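PDB 6THK: pyocin S5 from Pseudomonas aeruginosa PAO1, which probably forms channels in the cytoplasmic membrane of target bacteria, depolarising it and so dissipating cellular energy. Local coordinates for residues A[326-329]-A[330-334]; A[336-339]-A[340-344]; A[417-420]-A[421-425]; A[315-318]-A[319-323]; A[380-383]-A[384-387]. The protein carries 1 engineered substitution. All coordinates share one frame; numbering follows the deposited sequence.

Contact 1 (A[326-329]-A[330-334]). With ZN (zinc ion), chain J.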
loop_
_atom_site.group_PDB
_atom_site.type_symbol
_atom_site.label_atom_id
_atom_site.label_comp_id
_atom_site.label_asym_id
_atom_site.label_seq_id
_atom_site.Cartn_x
_atom_site.Cartn_y
_atom_site.Cartn_z
ATOM N N PHE A 326 -2.717 29.229 37.760
ATOM C CA PHE A 326 -3.380 30.532 37.857
ATOM C C PHE A 326 -4.290 30.600 39.084
ATOM O O PHE A 326 -4.304 31.622 39.760
ATOM C CB PHE A 326 -4.190 30.790 36.576
ATOM C CG PHE A 326 -4.932 32.099 36.524
ATOM C CD1 PHE A 326 -4.293 33.265 36.114
ATOM C CD2 PHE A 326 -6.286 32.162 36.831
ATOM C CE1 PHE A 326 -4.991 34.471 36.031
ATOM C CE2 PHE A 326 -6.978 33.369 36.752
ATOM C CZ PHE A 326 -6.324 34.514 36.355
ATOM N N THR A 327 -5.066 29.524 39.350
ATOM C CA THR A 327 -5.936 29.436 40.519
ATOM C C THR A 327 -5.059 29.450 41.789
ATOM O O THR A 327 -5.338 30.239 42.680
ATOM C CB THR A 327 -6.885 28.242 40.426
ATOM O OG1 THR A 327 -7.575 28.296 39.180
ATOM C CG2 THR A 327 -7.909 28.234 41.554
ATOM N N ALA A 328 -3.971 28.630 41.836
ATOM C CA ALA A 328 -3.028 28.616 42.970
ATOM C C ALA A 328 -2.358 29.989 43.171
ATOM O O ALA A 328 -2.191 30.421 44.310
ATOM C CB ALA A 328 -1.963 27.550 42.767
ATOM N N ASP A 329 -2.007 30.654 42.081
ATOM C CA ASP A 329 -1.378 31.963 42.147
ATOM C C ASP A 329 -2.344 33.032 42.640
ATOM O O ASP A 329 -1.952 33.969 43.321
ATOM C CB ASP A 329 -0.846 32.362 40.775
ATOM C CG ASP A 329 0.446 31.679 40.436
ATOM O OD1 ASP A 329 0.764 30.671 41.086
ATOM O OD2 ASP A 329 1.144 32.145 39.518
ATOM N N PHE A 330 -3.619 32.869 42.321
ATOM C CA PHE A 330 -4.622 33.843 42.718
ATOM C C PHE A 330 -4.697 33.954 44.235
ATOM O O PHE A 330 -4.816 35.041 44.762
ATOM C CB PHE A 330 -5.977 33.466 42.123
ATOM C CG PHE A 330 -7.117 34.309 42.604
ATOM C CD1 PHE A 330 -7.244 35.620 42.205
ATOM C CD2 PHE A 330 -8.077 33.777 43.429
ATOM C CE1 PHE A 330 -8.298 36.390 42.636
ATOM C CE2 PHE A 330 -9.136 34.538 43.861
ATOM C CZ PHE A 330 -9.248 35.848 43.467
ATOM N N TYR A 331 -4.631 32.829 44.932
ATOM C CA TYR A 331 -4.658 32.848 46.382
ATOM C C TYR A 331 -3.433 33.566 46.946
ATOM O O TYR A 331 -3.533 34.281 47.928
ATOM C CB TYR A 331 -4.766 31.441 46.951
ATOM C CG TYR A 331 -5.989 30.693 46.501
ATOM C CD1 TYR A 331 -7.249 31.110 46.864
ATOM C CD2 TYR A 331 -5.879 29.568 45.714
ATOM C CE1 TYR A 331 -8.369 30.428 46.452
ATOM C CE2 TYR A 331 -6.990 28.882 45.297
ATOM C CZ TYR A 331 -8.232 29.315 45.670
ATOM O OH TYR A 331 -9.340 28.632 45.256
ATOM N N LYS A 332 -2.274 33.339 46.340
ATOM C CA LYS A 332 -1.053 33.989 46.787
ATOM C C LYS A 332 -1.135 35.494 46.609
ATOM O O LYS A 332 -0.785 36.247 47.500
ATOM C CB LYS A 332 0.146 33.465 46.005
ATOM C CG LYS A 332 0.628 32.088 46.418
ATOM C CD LYS A 332 1.782 31.642 45.539
ATOM C CE LYS A 332 1.758 30.142 45.314
ATOM N NZ LYS A 332 1.744 29.785 43.869
ATOM N N GLU A 333 -1.633 35.922 45.453
ATOM C CA GLU A 333 -1.783 37.339 45.139
ATOM C C GLU A 333 -2.783 38.003 46.070
ATOM O O GLU A 333 -2.627 39.156 46.439
ATOM C CB GLU A 333 -2.159 37.553 43.681
ATOM C CG GLU A 333 -2.170 39.012 43.265
ATOM C CD GLU A 333 -0.797 39.652 43.290
ATOM O OE1 GLU A 333 0.155 39.044 42.769
ATOM O OE2 GLU A 333 -0.673 40.769 43.825
ATOM N N VAL A 334 -3.841 37.276 46.410
ATOM C CA VAL A 334 -4.845 37.759 47.334
ATOM C C VAL A 334 -4.217 37.975 48.708
ATOM O O VAL A 334 -4.545 38.927 49.394
ATOM C CB VAL A 334 -6.037 36.800 47.437
ATOM C CG1 VAL A 334 -6.807 37.055 48.715
ATOM C CG2 VAL A 334 -6.942 36.959 46.229
HETATM ZN ZN ZN J . 2.273 39.574 43.529
#
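Tyr331 lies back along its helix beside Thr327, the two side chains side by side and pointing the same way. Traced outward, Tyr331 CB sits 3.8 Å from Ala328 O, and CG then moves on to the carbonyl of Thr327. The ring carbon Tyr331 CD2 comes closer still, 3.2 Å from Thr327 O. Beyond it Tyr331 CE2 reaches the methyl group, at 3.9 Å from Thr327 CG2, and the hydroxyl OH passes that same methyl. With CG beside the backbone N (chi1 -59°), the ring is swung toward the preceding turn, where Thr327 CG2 meets it. Thr327 OG1 is engaged otherwise, in a hydrogen bond with Ala323 O. Arg347 adds a cation-pi contact to the Tyr331 ring.

On the exposed flank, Lys332 bends at its third and fourth torsions and curls over Ala328 toward Asp329. Its NZ forms a salt bridge with Asp329 OD1 (3.1 Å), as a hydrogen bond only weak. The backbone bond beside it is firmer: Glu333 N donates to Asp329 O at 2.9 Å. Glu333 OE1 binds a zinc ion at 2.3 Å, a site completed on the protein side by Glu336. On the buried flank Phe330 faces helices 396-409 and 451-464, with Phe406 meeting it edge-to-face and Val334 CG2 over one face, off toward its rim.

The chemistry is thus split round the helix. The inward side is mostly aromatic and methyl, and the outward side carries charge, where the ammonium group probably offsets part of the negative charge of Asp329 and the zinc ion that of Glu333.

Contact 2 (A[336-339]-A[340-344]). With ZN (zinc ion), chain J.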
loop_
_atom_site.group_PDB
_atom_site.type_symbol
_atom_site.label_atom_id
_atom_site.label_comp_id
_atom_site.label_asym_id
_atom_site.label_seq_id
_atom_site.Cartn_x
_atom_site.Cartn_y
_atom_site.Cartn_z
ATOM N N GLU A 336 -1.085 38.657 49.220
ATOM C CA GLU A 336 -0.205 39.801 49.072
ATOM C C GLU A 336 -0.942 41.129 49.167
ATOM O O GLU A 336 -0.475 42.044 49.819
ATOM C CB GLU A 336 0.523 39.738 47.726
ATOM C CG GLU A 336 1.850 38.997 47.733
ATOM C CD GLU A 336 2.508 38.973 46.363
ATOM O OE1 GLU A 336 3.079 37.927 45.994
ATOM O OE2 GLU A 336 2.454 39.999 45.651
ATOM N N LYS A 337 -2.113 41.217 48.552
ATOM C CA LYS A 337 -2.879 42.459 48.526
ATOM C C LYS A 337 -3.917 42.667 49.634
ATOM O O LYS A 337 -4.161 43.792 50.042
ATOM C CB LYS A 337 -3.540 42.630 47.152
ATOM C CG LYS A 337 -4.218 43.968 46.941
ATOM C CD LYS A 337 -3.514 44.801 45.883
ATOM C CE LYS A 337 -3.958 46.254 45.950
ATOM N NZ LYS A 337 -3.852 46.966 44.646
ATOM N N PHE A 338 -4.532 41.590 50.100
ATOM C CA PHE A 338 -5.562 41.657 51.140
ATOM C C PHE A 338 -5.228 40.972 52.468
ATOM O O PHE A 338 -5.949 41.180 53.445
ATOM C CB PHE A 338 -6.889 41.091 50.609
ATOM C CG PHE A 338 -7.546 41.831 49.470
ATOM C CD1 PHE A 338 -7.250 43.165 49.217
ATOM C CD2 PHE A 338 -8.503 41.211 48.685
ATOM C CE1 PHE A 338 -7.858 43.842 48.168
ATOM C CE2 PHE A 338 -9.125 41.897 47.650
ATOM C CZ PHE A 338 -8.790 43.204 47.390
ATOM N N GLY A 339 -4.200 40.132 52.492
ATOM C CA GLY A 339 -3.816 39.427 53.712
ATOM C C GLY A 339 -4.281 37.989 53.794
ATOM O O GLY A 339 -5.179 37.573 53.050
ATOM N N ALA A 340 -3.693 37.239 54.746
ATOM C CA ALA A 340 -3.931 35.809 55.003
ATOM C C ALA A 340 -5.400 35.405 55.183
ATOM O O ALA A 340 -5.827 34.437 54.554
ATOM C CB ALA A 340 -3.117 35.348 56.201
ATOM N N ARG A 341 -6.156 36.140 56.011
ATOM C CA ARG A 341 -7.565 35.856 56.314
ATOM C C ARG A 341 -8.519 35.933 55.092
ATOM O O ARG A 341 -9.461 35.133 55.019
ATOM C CB ARG A 341 -8.065 36.761 57.449
ATOM C CG ARG A 341 -9.362 36.260 58.077
ATOM C CD ARG A 341 -9.920 37.184 59.119
ATOM N NE ARG A 341 -11.277 36.765 59.451
ATOM C CZ ARG A 341 -12.035 37.323 60.386
ATOM N NH1 ARG A 341 -11.562 38.337 61.108
ATOM N NH2 ARG A 341 -13.261 36.871 60.619
ATOM N N THR A 342 -8.304 36.908 54.169
ATOM C CA THR A 342 -9.140 37.048 52.970
ATOM C C THR A 342 -8.891 35.873 52.025
ATOM O O THR A 342 -9.847 35.263 51.536
ATOM C CB THR A 342 -8.987 38.437 52.329
ATOM O OG1 THR A 342 -9.206 39.435 53.340
ATOM C CG2 THR A 342 -9.999 38.667 51.199
ATOM N N SER A 343 -7.604 35.513 51.839
ATOM C CA SER A 343 -7.163 34.381 51.015
ATOM C C SER A 343 -7.661 33.031 51.535
ATOM O O SER A 343 -8.005 32.143 50.742
ATOM C CB SER A 343 -5.649 34.358 50.917
ATOM O OG SER A 343 -5.318 33.614 49.763
ATOM N N GLU A 344 -7.671 32.873 52.862
ATOM C CA GLU A 344 -8.176 31.672 53.515
ATOM C C GLU A 344 -9.699 31.628 53.295
ATOM O O GLU A 344 -10.246 30.566 53.050
ATOM C CB GLU A 344 -7.808 31.691 55.022
ATOM C CG GLU A 344 -8.330 30.523 55.856
ATOM C CD GLU A 344 -7.995 29.101 55.414
ATOM O OE1 GLU A 344 -6.889 28.875 54.867
ATOM O OE2 GLU A 344 -8.835 28.203 55.659
HETATM ZN ZN ZN J . 2.273 39.574 43.529
HETATM O O HOH W 1 -7.377 39.836 55.312
#
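Phe338 and Thr342 cross obliquely at the bend between helix 272-338 and helix 340-353. Their beta carbons meet, Phe338 CB to Thr342 CB at 3.8 Å, and farther out the threonine methyl, Thr342 CG2, comes slantwise to the ring at 3.9 Å from Phe338 CD2. Both side chains take the same first torsion (chi1 -64° for Phe338 and -52° for Thr342), but to different effect. The phenyl ring is carried away from the new helix, whereas Thr342 OG1 looks back toward the end of the old one. That hydroxyl does not bond Phe338 O directly. A water bridges them, donating to Phe338 O at 2.7 Å and hydrogen-bonded with Thr342 OG1 at the same length, so the carbonyl ending one helix is tied to the first turn of the next.

At the bend itself Gly339 has positive phi (101°), a conformation in which a beta carbon would press on the carbonyl O of Phe338. Its own O receives two long, weak hydrogen bonds, from Thr342 N and Ser343 N, both 3.4 Å. Ser343 turns to the other side and bonds through OG to Tyr331 O, which fastens the new helix against the old one. Ile469 of helix 468-481 is touched by both Phe338 and Thr342. Just before the bend, the extended side chain of Glu336 reaches a zinc ion, OE2 binding it at 2.2 Å together with Glu333.

A positive-phi glycine that ends one helix and N-caps the next is typical of a tight helix-to-helix turn, here in the helical bundle of the colicin-type pore-forming domain.

Contact 3 (A[417-420]-A[421-425])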
loop_
_atom_site.group_PDB
_atom_site.type_symbol
_atom_site.label_atom_id
_atom_site.label_comp_id
_atom_site.label_asym_id
_atom_site.label_seq_id
_atom_site.Cartn_x
_atom_site.Cartn_y
_atom_site.Cartn_z
ATOM N N ILE A 417 -22.392 34.159 29.581
ATOM C CA ILE A 417 -22.860 35.188 30.512
ATOM C C ILE A 417 -22.729 36.636 29.988
ATOM O O ILE A 417 -21.751 36.962 29.324
ATOM C CB ILE A 417 -22.090 35.011 31.846
ATOM C CG1 ILE A 417 -22.589 35.931 32.955
ATOM C CG2 ILE A 417 -20.598 35.194 31.629
ATOM C CD1 ILE A 417 -22.072 35.562 34.325
ATOM N N ASP A 418 -23.707 37.503 30.272
ATOM C CA ASP A 418 -23.579 38.918 29.933
ATOM C C ASP A 418 -23.109 39.454 31.280
ATOM O O ASP A 418 -23.903 39.625 32.197
ATOM C CB ASP A 418 -24.916 39.548 29.540
ATOM C CG ASP A 418 -24.837 41.066 29.416
ATOM O OD1 ASP A 418 -23.766 41.624 29.698
ATOM O OD2 ASP A 418 -25.831 41.713 29.032
ATOM N N ALA A 419 -21.814 39.728 31.382
ATOM C CA ALA A 419 -21.170 40.166 32.619
ATOM C C ALA A 419 -21.684 41.515 33.086
ATOM O O ALA A 419 -22.079 41.658 34.251
ATOM C CB ALA A 419 -19.668 40.228 32.413
ATOM N N ALA A 420 -21.713 42.496 32.158
ATOM C CA ALA A 420 -22.188 43.859 32.415
ATOM C C ALA A 420 -23.566 43.827 33.078
ATOM O O ALA A 420 -23.775 44.550 34.040
ATOM C CB ALA A 420 -22.226 44.649 31.114
ATOM N N SER A 421 -24.458 42.906 32.640
ATOM C CA SER A 421 -25.801 42.731 33.199
ATOM C C SER A 421 -25.738 42.288 34.641
ATOM O O SER A 421 -26.505 42.789 35.463
ATOM C CB SER A 421 -26.603 41.724 32.384
ATOM O OG SER A 421 -27.943 41.672 32.844
ATOM N N LEU A 422 -24.843 41.354 34.923
ATOM C CA LEU A 422 -24.670 40.802 36.250
ATOM C C LEU A 422 -24.137 41.826 37.233
ATOM O O LEU A 422 -24.651 41.974 38.329
ATOM C CB LEU A 422 -23.715 39.617 36.186
ATOM C CG LEU A 422 -23.484 38.927 37.520
ATOM C CD1 LEU A 422 -24.820 38.698 38.193
ATOM C CD2 LEU A 422 -22.744 37.622 37.316
ATOM N N TYR A 423 -23.086 42.516 36.825
ATOM C CA TYR A 423 -22.455 43.527 37.651
ATOM C C TYR A 423 -23.366 44.701 37.950
ATOM O O TYR A 423 -23.318 45.269 39.028
ATOM C CB TYR A 423 -21.124 43.945 37.052
ATOM C CG TYR A 423 -20.170 42.792 37.059
ATOM C CD1 TYR A 423 -20.048 41.990 38.179
ATOM C CD2 TYR A 423 -19.425 42.472 35.943
ATOM C CE1 TYR A 423 -19.193 40.916 38.196
ATOM C CE2 TYR A 423 -18.569 41.395 35.947
ATOM C CZ TYR A 423 -18.453 40.627 37.080
ATOM O OH TYR A 423 -17.594 39.564 37.086
ATOM N N GLN A 424 -24.174 45.081 36.975
ATOM C CA GLN A 424 -25.097 46.167 37.179
ATOM C C GLN A 424 -26.082 45.800 38.273
ATOM O O GLN A 424 -26.359 46.594 39.149
ATOM C CB GLN A 424 -25.851 46.451 35.894
ATOM C CG GLN A 424 -27.128 47.230 36.104
ATOM C CD GLN A 424 -27.039 48.617 35.525
ATOM O OE1 GLN A 424 -25.953 49.116 35.255
ATOM N NE2 GLN A 424 -28.182 49.243 35.329
ATOM N N GLU A 425 -26.599 44.583 38.237
ATOM C CA GLU A 425 -27.524 44.157 39.279
ATOM C C GLU A 425 -26.816 44.072 40.645
ATOM O O GLU A 425 -27.418 44.330 41.672
ATOM C CB GLU A 425 -28.423 42.967 38.873
ATOM C CG GLU A 425 -29.646 42.768 39.808
ATOM C CD GLU A 425 -30.763 43.801 39.635
ATOM O OE1 GLU A 425 -30.686 44.513 38.617
ATOM O OE2 GLU A 425 -31.696 43.912 40.494
#
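The ring of Tyr423 meets Ala419 through CD2 and CE2, at a slant. Tyr423 CD2 lies 3.3 Å from Ala419 O, and Tyr423 CE2 packs on the methyl group at 3.9 Å from Ala419 CB. CG stands opposite the carbonyl carbon (chi1 -65°), which points the ring back along the helix, and Met399 of helix 396-409 touches both residues. The phenol OH extends beyond the pair to a hydrogen bond with Thr461 OG1.

The second flat group, the carboxylate of Asp418, sits at the start of the helix and divides its work. OD1 takes a weak but fairly straight capping bond from Ser421 N, 3.3 Å with an angle of 159° at the hydrogen, while OD2 rests against Ser421 CB. The serine hydroxyl turns away to Lys441 NZ. Behind the cap, Leu422 N has two weak acceptors, Asp418 O and Ala419 O. Regular helical bonding then takes over, Tyr423 N donating to Ala419 O at 2.9 Å and Gln424 N to Ala420 O.

Ile417, the residue before the cap, stretches its chain past the first turn until CD1 meets Leu422 CD2 at 3.7 Å. Contact between the residue preceding the N-cap and the fourth residue after it is a hydrophobic staple, and here both residues touch Ile457 of helix 451-464.

Polar cap and apolar staple therefore work together. The carboxylate engages an amide of the first turn and would interact favourably with the positive end of the helix dipole, while the staple folds the incoming chain onto the inner, apolar side of the helix.

Contact 4 (A[315-318]-A[319-323])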
loop_
_atom_site.group_PDB
_atom_site.type_symbol
_atom_site.label_atom_id
_atom_site.label_comp_id
_atom_site.label_asym_id
_atom_site.label_seq_id
_atom_site.Cartn_x
_atom_site.Cartn_y
_atom_site.Cartn_z
ATOM N N ALA A 315 -1.271 20.684 23.981
ATOM C CA ALA A 315 -1.397 22.113 24.302
ATOM C C ALA A 315 -2.658 22.399 25.156
ATOM O O ALA A 315 -2.686 23.392 25.894
ATOM C CB ALA A 315 -1.407 22.948 23.032
ATOM N N GLU A 316 -3.677 21.503 25.071
ATOM C CA GLU A 316 -4.925 21.532 25.835
ATOM C C GLU A 316 -4.641 21.090 27.287
ATOM O O GLU A 316 -5.188 21.668 28.223
ATOM C CB GLU A 316 -5.976 20.628 25.164
ATOM C CG GLU A 316 -7.401 20.800 25.666
ATOM C CD GLU A 316 -8.471 20.112 24.835
ATOM O OE1 GLU A 316 -9.439 20.801 24.436
ATOM O OE2 GLU A 316 -8.353 18.888 24.594
ATOM N N GLU A 317 -3.763 20.094 27.471
ATOM C CA GLU A 317 -3.360 19.638 28.797
ATOM C C GLU A 317 -2.460 20.672 29.467
ATOM O O GLU A 317 -2.445 20.755 30.697
ATOM C CB GLU A 317 -2.667 18.268 28.745
ATOM C CG GLU A 317 -3.580 17.104 29.105
ATOM C CD GLU A 317 -4.344 17.235 30.413
ATOM O OE1 GLU A 317 -3.729 17.054 31.490
ATOM O OE2 GLU A 317 -5.558 17.539 30.360
ATOM N N GLN A 318 -1.722 21.466 28.671
ATOM C CA GLN A 318 -0.868 22.512 29.231
ATOM C C GLN A 318 -1.732 23.709 29.694
ATOM O O GLN A 318 -1.488 24.241 30.776
ATOM C CB GLN A 318 0.246 22.920 28.248
ATOM C CG GLN A 318 1.356 23.799 28.847
ATOM C CD GLN A 318 2.004 23.242 30.102
ATOM O OE1 GLN A 318 2.339 22.053 30.196
ATOM N NE2 GLN A 318 2.213 24.105 31.090
ATOM N N ALA A 319 -2.779 24.070 28.915
ATOM C CA ALA A 319 -3.734 25.134 29.234
ATOM C C ALA A 319 -4.460 24.813 30.550
ATOM O O ALA A 319 -4.669 25.724 31.360
ATOM C CB ALA A 319 -4.740 25.293 28.103
ATOM N N LEU A 320 -4.792 23.512 30.772
ATOM C CA LEU A 320 -5.418 22.985 31.994
ATOM C C LEU A 320 -4.467 23.118 33.197
ATOM O O LEU A 320 -4.897 23.512 34.277
ATOM C CB LEU A 320 -5.829 21.512 31.812
ATOM C CG LEU A 320 -6.566 20.878 32.993
ATOM C CD1 LEU A 320 -8.027 21.340 33.052
ATOM C CD2 LEU A 320 -6.490 19.379 32.947
ATOM N N GLN A 321 -3.184 22.793 33.007
ATOM C CA GLN A 321 -2.182 22.910 34.069
ATOM C C GLN A 321 -1.849 24.360 34.387
ATOM O O GLN A 321 -1.540 24.671 35.535
ATOM C CB GLN A 321 -0.919 22.079 33.768
ATOM C CG GLN A 321 -1.112 20.547 33.848
ATOM C CD GLN A 321 -1.930 20.038 35.029
ATOM O OE1 GLN A 321 -2.928 19.321 34.862
ATOM N NE2 GLN A 321 -1.529 20.388 36.250
ATOM N N ASP A 322 -1.926 25.245 33.372
ATOM C CA ASP A 322 -1.690 26.681 33.491
ATOM C C ASP A 322 -2.883 27.349 34.185
ATOM O O ASP A 322 -2.713 28.375 34.834
ATOM C CB ASP A 322 -1.412 27.316 32.112
ATOM C CG ASP A 322 -0.067 26.944 31.492
ATOM O OD1 ASP A 322 0.848 26.526 32.249
ATOM O OD2 ASP A 322 0.068 27.051 30.245
ATOM N N ALA A 323 -4.082 26.753 34.063
ATOM C CA ALA A 323 -5.312 27.209 34.709
ATOM C C ALA A 323 -5.247 26.864 36.197
ATOM O O ALA A 323 -5.688 27.658 37.033
ATOM C CB ALA A 323 -6.513 26.539 34.070
#
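Residues 315-323 run as unbroken alpha-helix, Ala315 to Gln318 each accepting from the amide four residues on, with the shortest bond, 2.8 Å, from Asp322 N to Gln318 O. The same two residues are joined through their side chains. Gln318 CG is anti to the backbone N and the chain then bends at chi2 (53°), which turns the amide forward along the helix; Gln318 NE2 donates to Asp322 OD1 at 3.0 Å. This bond is a bent one. The amide and carboxylate planes stand 63° apart, and the nitrogen meets OD1 from above the carboxylate plane, 40° out of it. OD1 has a second partner in Lys325, with which it forms a salt bridge, so the aspartate is shared between a neutral donor and a charged one.

On another flank Glu317 bends over Leu320, the two lying alongside each other, and Glu317 OE2 comes within 3.3 Å of Leu320 CD2. Gln321, four residues on from Glu317, also lies alongside it and points the same way, folded so that Gln321 CG is 3.4 Å from Glu317 O.

Most of these side chains are exposed, at the end of a predicted coiled coil, where the long helix 272-338 approaches the pore-forming bundle. Ala319 and Ala323 form the side turned to the protein: both touch Lys408 of helix 396-409.

Contact 5 (A[380-383]-A[384-387]). With ZN (zinc ion), chain C.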
loop_
_atom_site.group_PDB
_atom_site.type_symbol
_atom_site.label_atom_id
_atom_site.label_comp_id
_atom_site.label_asym_id
_atom_site.label_seq_id
_atom_site.Cartn_x
_atom_site.Cartn_y
_atom_site.Cartn_z
ATOM N N SER A 380 -21.504 51.814 55.573
ATOM C CA SER A 380 -21.742 53.223 55.297
ATOM C C SER A 380 -22.075 53.520 53.842
ATOM O O SER A 380 -21.834 52.710 52.965
ATOM C CB SER A 380 -20.551 54.067 55.744
ATOM O OG SER A 380 -19.617 54.222 54.704
ATOM N N LEU A 381 -22.635 54.701 53.611
ATOM C CA LEU A 381 -23.003 55.168 52.285
ATOM C C LEU A 381 -21.777 55.305 51.406
ATOM O O LEU A 381 -21.805 54.975 50.233
ATOM C CB LEU A 381 -23.695 56.516 52.388
ATOM C CG LEU A 381 -24.084 57.182 51.077
ATOM C CD1 LEU A 381 -25.099 56.314 50.353
ATOM C CD2 LEU A 381 -24.638 58.572 51.333
ATOM N N LYS A 382 -20.696 55.799 51.987
ATOM C CA LYS A 382 -19.450 55.964 51.275
ATOM C C LYS A 382 -18.950 54.605 50.806
ATOM O O LYS A 382 -18.382 54.493 49.734
ATOM C CB LYS A 382 -18.413 56.626 52.177
ATOM C CG LYS A 382 -18.249 58.116 51.949
ATOM C CD LYS A 382 -18.096 58.871 53.258
ATOM C CE LYS A 382 -17.045 59.966 53.149
ATOM N NZ LYS A 382 -16.578 60.442 54.484
ATOM N N ASP A 383 -19.154 53.580 51.636
ATOM C CA ASP A 383 -18.732 52.221 51.314
ATOM C C ASP A 383 -19.473 51.735 50.077
ATOM O O ASP A 383 -18.863 51.318 49.107
ATOM C CB ASP A 383 -18.998 51.259 52.475
ATOM C CG ASP A 383 -18.156 51.549 53.700
ATOM O OD1 ASP A 383 -17.072 52.141 53.581
ATOM O OD2 ASP A 383 -18.602 51.203 54.802
ATOM N N ARG A 384 -20.797 51.777 50.152
ATOM C CA ARG A 384 -21.697 51.400 49.073
ATOM C C ARG A 384 -21.253 52.098 47.789
ATOM O O ARG A 384 -21.003 51.422 46.803
ATOM C CB ARG A 384 -23.154 51.757 49.429
ATOM C CG ARG A 384 -23.690 51.006 50.645
ATOM C CD ARG A 384 -25.145 51.324 50.961
ATOM N NE ARG A 384 -25.907 50.099 51.224
ATOM C CZ ARG A 384 -26.020 49.516 52.413
ATOM N NH1 ARG A 384 -25.426 50.040 53.479
ATOM N NH2 ARG A 384 -26.731 48.402 52.547
ATOM N N GLN A 385 -21.078 53.436 47.822
ATOM C CA GLN A 385 -20.643 54.189 46.636
ATOM C C GLN A 385 -19.308 53.721 46.084
ATOM O O GLN A 385 -19.184 53.600 44.869
ATOM C CB GLN A 385 -20.611 55.691 46.909
ATOM C CG GLN A 385 -21.977 56.304 47.194
ATOM C CD GLN A 385 -21.905 57.689 47.836
ATOM O OE1 GLN A 385 -20.847 58.164 48.312
ATOM N NE2 GLN A 385 -23.056 58.352 47.896
ATOM N N ALA A 386 -18.324 53.428 46.963
ATOM C CA ALA A 386 -16.987 52.941 46.587
ATOM C C ALA A 386 -17.058 51.577 45.890
ATOM O O ALA A 386 -16.344 51.347 44.900
ATOM C CB ALA A 386 -16.094 52.834 47.818
ATOM N N ILE A 387 -17.911 50.672 46.419
ATOM C CA ILE A 387 -18.080 49.343 45.847
ATOM C C ILE A 387 -18.844 49.447 44.513
ATOM O O ILE A 387 -18.416 48.857 43.528
ATOM C CB ILE A 387 -18.685 48.316 46.854
ATOM C CG1 ILE A 387 -17.779 48.157 48.094
ATOM C CG2 ILE A 387 -18.902 46.942 46.175
ATOM C CD1 ILE A 387 -18.532 47.820 49.400
HETATM ZN ZN ZN C . -16.458 52.661 55.685
#
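Asp383 and Ile387 mark the close-packed side at the start of helix 381-392. Ile387 N donates to Asp383 O at 2.9 Å, and the isoleucine tip folds back so that Ile387 CD1 lies 3.5 Å from that same oxygen; Leu470 of helix 468-481 packs on both residues. Arg384 belongs here too, laying its CG against Ser380 O and carrying NE on to Thr430 O. At the helix start Ser380 and Asp383 bond reciprocally. Asp383 N donates to Ser380 OG at 3.2 Å, and Ser380 N to Asp383 OD2 at 3.1 Å, the latter arriving from above the carboxylate plane. The carboxylate meets a zinc ion unequally, Asp383 OD1 at 2.3 Å and Asp383 OD2 farther off at 2.7 Å. Zinc and Ser380 N together restrain its rotation.

The outer side is looser. Leu381 and Gln385 lie in contact there, Leu381 CG 3.5 Å from Gln385 NE2, and Lys382 points away and is exposed.

Ser380 and Asp383 form a capping box at the N-terminus of helix 381-392. The zinc site built on it is completed by His501 and His503 of the C-terminal histidine tag, and thus depends on the construct.

Contacts 4, 1 and 2 follow one another on helix 272-338, from a solvent-exposed turn to the bend at its far end. Contact 4 is a surface contact of amides and carboxylates; contact 1, about 16 Å on between centres, gains a buried aromatic flank. Contacts 1 and 2 touch and share one zinc ion. Contacts 3 and 5, on the shorter helices 419-431 and 381-392, are partly buried like contacts 1 and 2. Both cap a helix start through side chains, an aspartate in contact 3 and a serine paired with an aspartate in contact 5, but contact 3 adds an apolar staple where contact 5 adds a metal. Contact 2 caps with a glycine instead.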